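Local coordinates for metallo-beta-lactamase family protein (Thermus thermophilus, PDB 2ZO4) that probably acts as a hydrolase of the metallo-beta-lactamase superfamily, holding a pair of zinc ions at its metal-binding site, at residues 21-25 with 230-234; 257-261 with 271-275. One frame throughout, in Å; residues are numbered along the deposited sequence.

Contact 1: 21-25 with 230-234. With ZN (zinc ion), chain C.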
ATOM      1  N   THR A  21       6.985   7.837  -8.667  1.00 19.69           N
ATOM      2  CA  THR A  21       7.344   6.612  -9.377  1.00 18.55           C
ATOM      3  C   THR A  21       6.945   5.376  -8.576  1.00 17.53           C
ATOM      4  O   THR A  21       7.235   5.274  -7.381  1.00 17.41           O
ATOM      5  CB  THR A  21       8.864   6.556  -9.688  1.00 18.68           C
ATOM      6  OG1 THR A  21       9.275   7.782 -10.304  1.00 19.66           O
ATOM      7  CG2 THR A  21       9.198   5.394 -10.624  1.00 18.54           C
ATOM      8  N   VAL A  22       6.274   4.444  -9.248  1.00 16.42           N
ATOM      9  CA  VAL A  22       5.957   3.147  -8.665  1.00 15.25           C
ATOM     10  C   VAL A  22       6.856   2.075  -9.281  1.00 14.49           C
ATOM     11  O   VAL A  22       7.182   2.136 -10.469  1.00 14.33           O
ATOM     12  CB  VAL A  22       4.444   2.795  -8.810  1.00 15.28           C
ATOM     13  CG1 VAL A  22       4.059   2.521 -10.277  1.00 14.95           C
ATOM     14  CG2 VAL A  22       4.065   1.617  -7.906  1.00 15.12           C
ATOM     15  N   ASN A  23       7.270   1.117  -8.452  1.00 13.53           N
ATOM     16  CA  ASN A  23       8.062  -0.026  -8.898  1.00 12.55           C
ATOM     17  C   ASN A  23       7.202  -1.266  -9.110  1.00 12.34           C
ATOM     18  O   ASN A  23       6.626  -1.811  -8.157  1.00 12.03           O
ATOM     19  CB  ASN A  23       9.168  -0.348  -7.889  1.00 12.28           C
ATOM     20  CG  ASN A  23      10.172   0.771  -7.741  1.00 11.72           C
ATOM     21  OD1 ASN A  23      10.489   1.466  -8.706  1.00 11.66           O
ATOM     22  ND2 ASN A  23      10.679   0.954  -6.527  1.00  9.91           N
ATOM     23  N   LEU A  24       7.117  -1.696 -10.362  1.00 11.89           N
ATOM     24  CA  LEU A  24       6.474  -2.954 -10.718  1.00 11.69           C
ATOM     25  C   LEU A  24       7.554  -4.003 -10.938  1.00 11.66           C
ATOM     26  O   LEU A  24       8.716  -3.664 -11.193  1.00 11.37           O
ATOM     27  CB  LEU A  24       5.637  -2.798 -11.989  1.00 11.65           C
ATOM     28  CG  LEU A  24       4.748  -1.564 -12.176  1.00 11.58           C
ATOM     29  CD1 LEU A  24       3.912  -1.731 -13.433  1.00 11.88           C
ATOM     30  CD2 LEU A  24       3.856  -1.317 -10.962  1.00 12.35           C
ATOM     31  N   TYR A  25       7.173  -5.272 -10.835  1.00 11.62           N
ATOM     32  CA  TYR A  25       8.122  -6.369 -11.004  1.00 11.76           C
ATOM     33  C   TYR A  25       7.591  -7.410 -11.982  1.00 12.16           C
ATOM     34  O   TYR A  25       6.510  -7.970 -11.784  1.00 12.22           O
ATOM     35  CB  TYR A  25       8.504  -6.969  -9.638  1.00 11.40           C
ATOM     36  CG  TYR A  25       9.176  -5.936  -8.759  1.00 10.62           C
ATOM     37  CD1 TYR A  25      10.546  -5.701  -8.857  1.00  9.84           C
ATOM     38  CD2 TYR A  25       8.433  -5.154  -7.873  1.00 10.46           C
ATOM     39  CE1 TYR A  25      11.165  -4.727  -8.081  1.00  9.01           C
ATOM     40  CE2 TYR A  25       9.046  -4.175  -7.094  1.00  9.99           C
ATOM     41  CZ  TYR A  25      10.414  -3.972  -7.207  1.00  9.89           C
ATOM     42  OH  TYR A  25      11.030  -3.009  -6.441  1.00 10.12           O
ATOM     43  N   TYR A 230      12.859  -5.545  -2.479  1.00 12.08           N
ATOM     44  CA  TYR A 230      12.520  -4.643  -3.567  1.00 11.96           C
ATOM     45  C   TYR A 230      11.079  -4.191  -3.354  1.00 11.71           C
ATOM     46  O   TYR A 230      10.141  -4.989  -3.435  1.00 11.24           O
ATOM     47  CB  TYR A 230      12.694  -5.331  -4.923  1.00 12.06           C
ATOM     48  CG  TYR A 230      14.071  -5.911  -5.154  1.00 12.76           C
ATOM     49  CD1 TYR A 230      15.206  -5.097  -5.155  1.00 12.58           C
ATOM     50  CD2 TYR A 230      14.240  -7.275  -5.383  1.00 12.49           C
ATOM     51  CE1 TYR A 230      16.477  -5.634  -5.366  1.00 13.21           C
ATOM     52  CE2 TYR A 230      15.501  -7.818  -5.597  1.00 13.01           C
ATOM     53  CZ  TYR A 230      16.614  -6.992  -5.585  1.00 12.98           C
ATOM     54  OH  TYR A 230      17.860  -7.527  -5.799  1.00 13.40           O
ATOM     55  N   ALA A 231      10.924  -2.905  -3.059  1.00 11.48           N
ATOM     56  CA  ALA A 231       9.657  -2.350  -2.610  1.00 11.43           C
ATOM     57  C   ALA A 231       8.910  -1.624  -3.728  1.00 11.50           C
ATOM     58  O   ALA A 231       9.384  -1.560  -4.865  1.00 11.28           O
ATOM     59  CB  ALA A 231       9.890  -1.425  -1.423  1.00 11.43           C
ATOM     60  N   GLY A 232       7.739  -1.086  -3.391  1.00 11.61           N
ATOM     61  CA  GLY A 232       6.871  -0.420  -4.360  1.00 12.36           C
ATOM     62  C   GLY A 232       7.358   0.953  -4.782  1.00 12.68           C
ATOM     63  O   GLY A 232       6.961   1.458  -5.831  1.00 12.88           O
ATOM     64  N   HIS A 233       8.216   1.558  -3.962  1.00 12.90           N
ATOM     65  CA  HIS A 233       8.794   2.866  -4.269  1.00 13.47           C
ATOM     66  C   HIS A 233      10.244   2.937  -3.815  1.00 13.86           C
ATOM     67  O   HIS A 233      10.661   2.183  -2.933  1.00 13.82           O
ATOM     68  CB  HIS A 233       7.980   3.990  -3.619  1.00 13.37           C
ATOM     69  CG  HIS A 233       6.519   3.937  -3.935  1.00 13.35           C
ATOM     70  ND1 HIS A 233       5.994   4.425  -5.111  1.00 13.54           N
ATOM     71  CD2 HIS A 233       5.473   3.439  -3.233  1.00 13.37           C
ATOM     72  CE1 HIS A 233       4.687   4.238  -5.118  1.00 13.81           C
ATOM     73  NE2 HIS A 233       4.346   3.640  -3.991  1.00 13.76           N
ATOM     74  N   PHE A 234      10.999   3.847  -4.432  1.00 14.62           N
ATOM     75  CA  PHE A 234      12.411   4.114  -4.096  1.00 15.25           C
ATOM     76  C   PHE A 234      13.364   2.955  -4.413  1.00 15.29           C
ATOM     77  O   PHE A 234      13.012   2.032  -5.151  1.00 15.57           O
ATOM     78  CB  PHE A 234      12.566   4.576  -2.636  1.00 15.63           C
ATOM     79  CG  PHE A 234      11.731   5.775  -2.282  1.00 16.43           C
ATOM     80  CD1 PHE A 234      12.169   7.059  -2.581  1.00 17.51           C
ATOM     81  CD2 PHE A 234      10.513   5.619  -1.634  1.00 16.89           C
ATOM     82  CE1 PHE A 234      11.397   8.173  -2.247  1.00 18.25           C
ATOM     83  CE2 PHE A 234       9.729   6.721  -1.302  1.00 17.66           C
ATOM     84  CZ  PHE A 234      10.172   8.003  -1.608  1.00 17.32           C
TER
HETATM   85 ZN    ZN C 319       2.573   2.590  -3.570  1.00 14.23          ZN
HETATM   86  O   HOH W   1       9.784   5.724  -6.056  1.00 20.32           O
HETATM   87  O   HOH W   2       0.872   3.198  -2.754  1.00  8.02           O
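Asn23 and Tyr25 of strand 21-29 bond to Ala231 and Phe234 in segment 230-234, joining the two sheets of the metallo-beta-lactamase sandwich where a zinc ligand, His233, follows strand 228-231 of the second sheet. One backbone bond bridges the segments directly: Asn23 N gives its hydrogen to Gly232 O at 2.7 Å. Water 1 adds a second bridge, donating to Thr21 O while accepting from Phe234 N.

Side-chain bonds to main-chain oxygens hold segment 230-234. The amide of Asn23 spreads its nitrogen over two acceptors, both near the amide plane. Asn23 ND2 meets Phe234 O at 2.9 Å, on a lone pair of that carbonyl, and Ala231 O at 3.3 Å from above the carbonyl plane. The Tyr25 hydroxyl also donates to Ala231 O, OH to O 2.7 Å, so two side chains grip this one oxygen of a buried residue.

Apolar contact is slight. The Tyr25 ring packs against the beta carbon of Tyr230, CZ to CB 3.5 Å, with the two side chains nearly perpendicular. Val22 has CG2 anti to its backbone N (chi1 69° for CG1), which brings that methyl to 3.9 Å from His233 CE1.

His233 is also a zinc ligand, sharing its ion with Asp74, His75, Asp190 and water 2, and Asp190 also binds the second zinc. His233 ND1 donates to Thr21 O at 2.7 Å, nearly straight (165°) and with the oxygen in the ring plane. This geometry is consistent with the main-chain carbonyl of Thr21, in the second shell, fixing the rotation of the imidazole, while the other ring nitrogen, His233 NE2, binds zinc at 2.1 Å.

Contact 2: 257-261 with 271-275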
ATOM      1  N   ALA A 257       6.054  12.838  19.028  1.00 15.91           N
ATOM      2  CA  ALA A 257       5.838  14.150  18.412  1.00 15.79           C
ATOM      3  C   ALA A 257       4.370  14.572  18.451  1.00 15.75           C
ATOM      4  O   ALA A 257       4.068  15.740  18.697  1.00 15.49           O
ATOM      5  CB  ALA A 257       6.358  14.168  16.985  1.00 15.88           C
ATOM      6  N   LEU A 258       3.465  13.622  18.216  1.00 15.56           N
ATOM      7  CA  LEU A 258       2.031  13.898  18.253  1.00 15.52           C
ATOM      8  C   LEU A 258       1.560  14.240  19.671  1.00 15.83           C
ATOM      9  O   LEU A 258       0.782  15.176  19.863  1.00 15.61           O
ATOM     10  CB  LEU A 258       1.234  12.720  17.674  1.00 15.46           C
ATOM     11  CG  LEU A 258      -0.298  12.772  17.647  1.00 15.30           C
ATOM     12  CD1 LEU A 258      -0.828  14.037  16.983  1.00 14.48           C
ATOM     13  CD2 LEU A 258      -0.850  11.535  16.945  1.00 15.09           C
ATOM     14  N   LEU A 259       2.036  13.478  20.653  1.00 16.29           N
ATOM     15  CA  LEU A 259       1.735  13.745  22.063  1.00 16.98           C
ATOM     16  C   LEU A 259       2.141  15.162  22.485  1.00 17.49           C
ATOM     17  O   LEU A 259       1.404  15.827  23.211  1.00 17.88           O
ATOM     18  CB  LEU A 259       2.400  12.700  22.967  1.00 16.68           C
ATOM     19  CG  LEU A 259       1.760  11.306  22.969  1.00 16.55           C
ATOM     20  CD1 LEU A 259       2.647  10.289  23.669  1.00 16.67           C
ATOM     21  CD2 LEU A 259       0.372  11.338  23.603  1.00 16.64           C
ATOM     22  N   ALA A 260       3.298  15.615  22.005  1.00 18.08           N
ATOM     23  CA  ALA A 260       3.813  16.952  22.293  1.00 18.92           C
ATOM     24  C   ALA A 260       2.949  18.047  21.665  1.00 19.53           C
ATOM     25  O   ALA A 260       2.777  19.119  22.248  1.00 19.87           O
ATOM     26  CB  ALA A 260       5.259  17.075  21.825  1.00 18.80           C
ATOM     27  N   LEU A 261       2.399  17.765  20.483  1.00 20.13           N
ATOM     28  CA  LEU A 261       1.512  18.698  19.779  1.00 20.70           C
ATOM     29  C   LEU A 261       0.164  18.904  20.479  1.00 21.22           C
ATOM     30  O   LEU A 261      -0.554  19.865  20.188  1.00 21.21           O
ATOM     31  CB  LEU A 261       1.286  18.239  18.335  1.00 20.68           C
ATOM     32  CG  LEU A 261       2.468  18.320  17.364  1.00 20.72           C
ATOM     33  CD1 LEU A 261       2.121  17.625  16.064  1.00 21.51           C
ATOM     34  CD2 LEU A 261       2.900  19.763  17.111  1.00 20.23           C
ATOM     35  N   LEU A 271      -3.763  19.065  13.575  1.00 18.81           N
ATOM     36  CA  LEU A 271      -2.602  18.276  13.991  1.00 19.26           C
ATOM     37  C   LEU A 271      -1.772  17.785  12.802  1.00 19.55           C
ATOM     38  O   LEU A 271      -0.540  17.772  12.864  1.00 19.48           O
ATOM     39  CB  LEU A 271      -3.045  17.087  14.853  1.00 18.98           C
ATOM     40  CG  LEU A 271      -3.515  17.413  16.271  1.00 18.80           C
ATOM     41  CD1 LEU A 271      -4.239  16.217  16.871  1.00 18.35           C
ATOM     42  CD2 LEU A 271      -2.341  17.845  17.154  1.00 18.72           C
ATOM     43  N   SER A 272      -2.459  17.393  11.730  1.00 20.12           N
ATOM     44  CA  SER A 272      -1.816  16.860  10.525  1.00 20.95           C
ATOM     45  C   SER A 272      -0.903  17.868   9.813  1.00 21.51           C
ATOM     46  O   SER A 272      -0.018  17.475   9.053  1.00 21.72           O
ATOM     47  CB  SER A 272      -2.865  16.309   9.550  1.00 20.80           C
ATOM     48  OG  SER A 272      -3.667  17.340   9.004  1.00 20.42           O
ATOM     49  N   LEU A 273      -1.122  19.156  10.068  1.00 22.19           N
ATOM     50  CA  LEU A 273      -0.308  20.217   9.471  1.00 23.02           C
ATOM     51  C   LEU A 273       1.080  20.313  10.102  1.00 23.64           C
ATOM     52  O   LEU A 273       2.038  20.719   9.441  1.00 23.94           O
ATOM     53  CB  LEU A 273      -1.016  21.576   9.578  1.00 22.86           C
ATOM     54  CG  LEU A 273      -2.381  21.767   8.910  1.00 22.91           C
ATOM     55  CD1 LEU A 273      -2.949  23.134   9.280  1.00 22.79           C
ATOM     56  CD2 LEU A 273      -2.310  21.603   7.395  1.00 22.35           C
ATOM     57  N   HIS A 274       1.178  19.947  11.378  1.00 24.37           N
ATOM     58  CA  HIS A 274       2.423  20.058  12.130  1.00 25.31           C
ATOM     59  C   HIS A 274       3.147  18.721  12.231  1.00 25.73           C
ATOM     60  O   HIS A 274       4.379  18.677  12.275  1.00 25.71           O
ATOM     61  CB  HIS A 274       2.154  20.607  13.533  1.00 25.57           C
ATOM     62  CG  HIS A 274       1.727  22.042  13.555  1.00 26.60           C
ATOM     63  ND1 HIS A 274       2.073  22.901  14.576  1.00 27.83           N
ATOM     64  CD2 HIS A 274       0.987  22.770  12.686  1.00 27.19           C
ATOM     65  CE1 HIS A 274       1.557  24.095  14.339  1.00 27.92           C
ATOM     66  NE2 HIS A 274       0.895  24.042  13.196  1.00 27.84           N
ATOM     67  N   LEU A 275       2.378  17.633  12.281  1.00 26.21           N
ATOM     68  CA  LEU A 275       2.948  16.287  12.299  1.00 26.91           C
ATOM     69  C   LEU A 275       3.558  15.963  10.932  1.00 27.51           C
ATOM     70  O   LEU A 275       4.405  15.073  10.816  1.00 27.60           O
ATOM     71  CB  LEU A 275       1.890  15.248  12.698  1.00 26.73           C
ATOM     72  CG  LEU A 275       2.367  13.881  13.211  1.00 26.89           C
ATOM     73  CD1 LEU A 275       3.168  14.000  14.508  1.00 26.44           C
ATOM     74  CD2 LEU A 275       1.193  12.922  13.393  1.00 26.74           C
TER
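The imidazole of His274 meets Leu261 at its edge: CD2 of the leucine lies near the ring plane, 4.1 Å from His274 ND1, and Leu273 CB sits at the edge too, from within the same helix. The closer touch is at the beta carbon, His274 CB to Leu261 CD2 at 3.8 Å.

The rest of the contact is apolar packing, mostly between leucines, with no hydrogen bond between the segments. Leu261 works in two directions, its CB against Leu271 CD2 (3.8 Å) and its CD1 against the backbone N of Leu275. Leu275, with CG turned anti to the backbone N (chi1 -160°), brings its CD1 up to the backbone of the other helix, 3.7 Å from Leu258 N, and beside Ala257 CB. Leu258 and Leu271 meet through their CD1 methyls at 4.0 Å, the side chains nearly perpendicular. His295, Leu296 and Leu299 of helix 286-301 also touch Leu258, carrying the apolar cluster on to a third helix.

The two segment axes approach to 10.3 Å at 131°. These two helices, with helix 286-301 and the antiparallel pair 305-308 and 313-316, are consistent with a winged-helix type of helix-turn-helix domain.

Overall arrangement
From the N terminus, strand 8-14 opens the six-stranded sheet and strand 21-29 pairs with it; the chain then builds most of both sheets and several helices before strand 228-231 takes the edge of the five-stranded sheet, facing strand 21-29 of the other. Contact 1 closes this long loop of 204 residues, tying the two sheets together beside the zinc site. The chain next runs into helix 240-261, whose C-terminal part meets helix 268-275 in contact 2; only nine residues separate those segments. The loops are in series, neither nesting nor crossing. Helix 240-261 leads from the zinc-binding metallo-beta-lactamase fold into the helical C-terminal region, where contact 2 lies. The centres of contact 1 and contact 2 are about 29 Å apart.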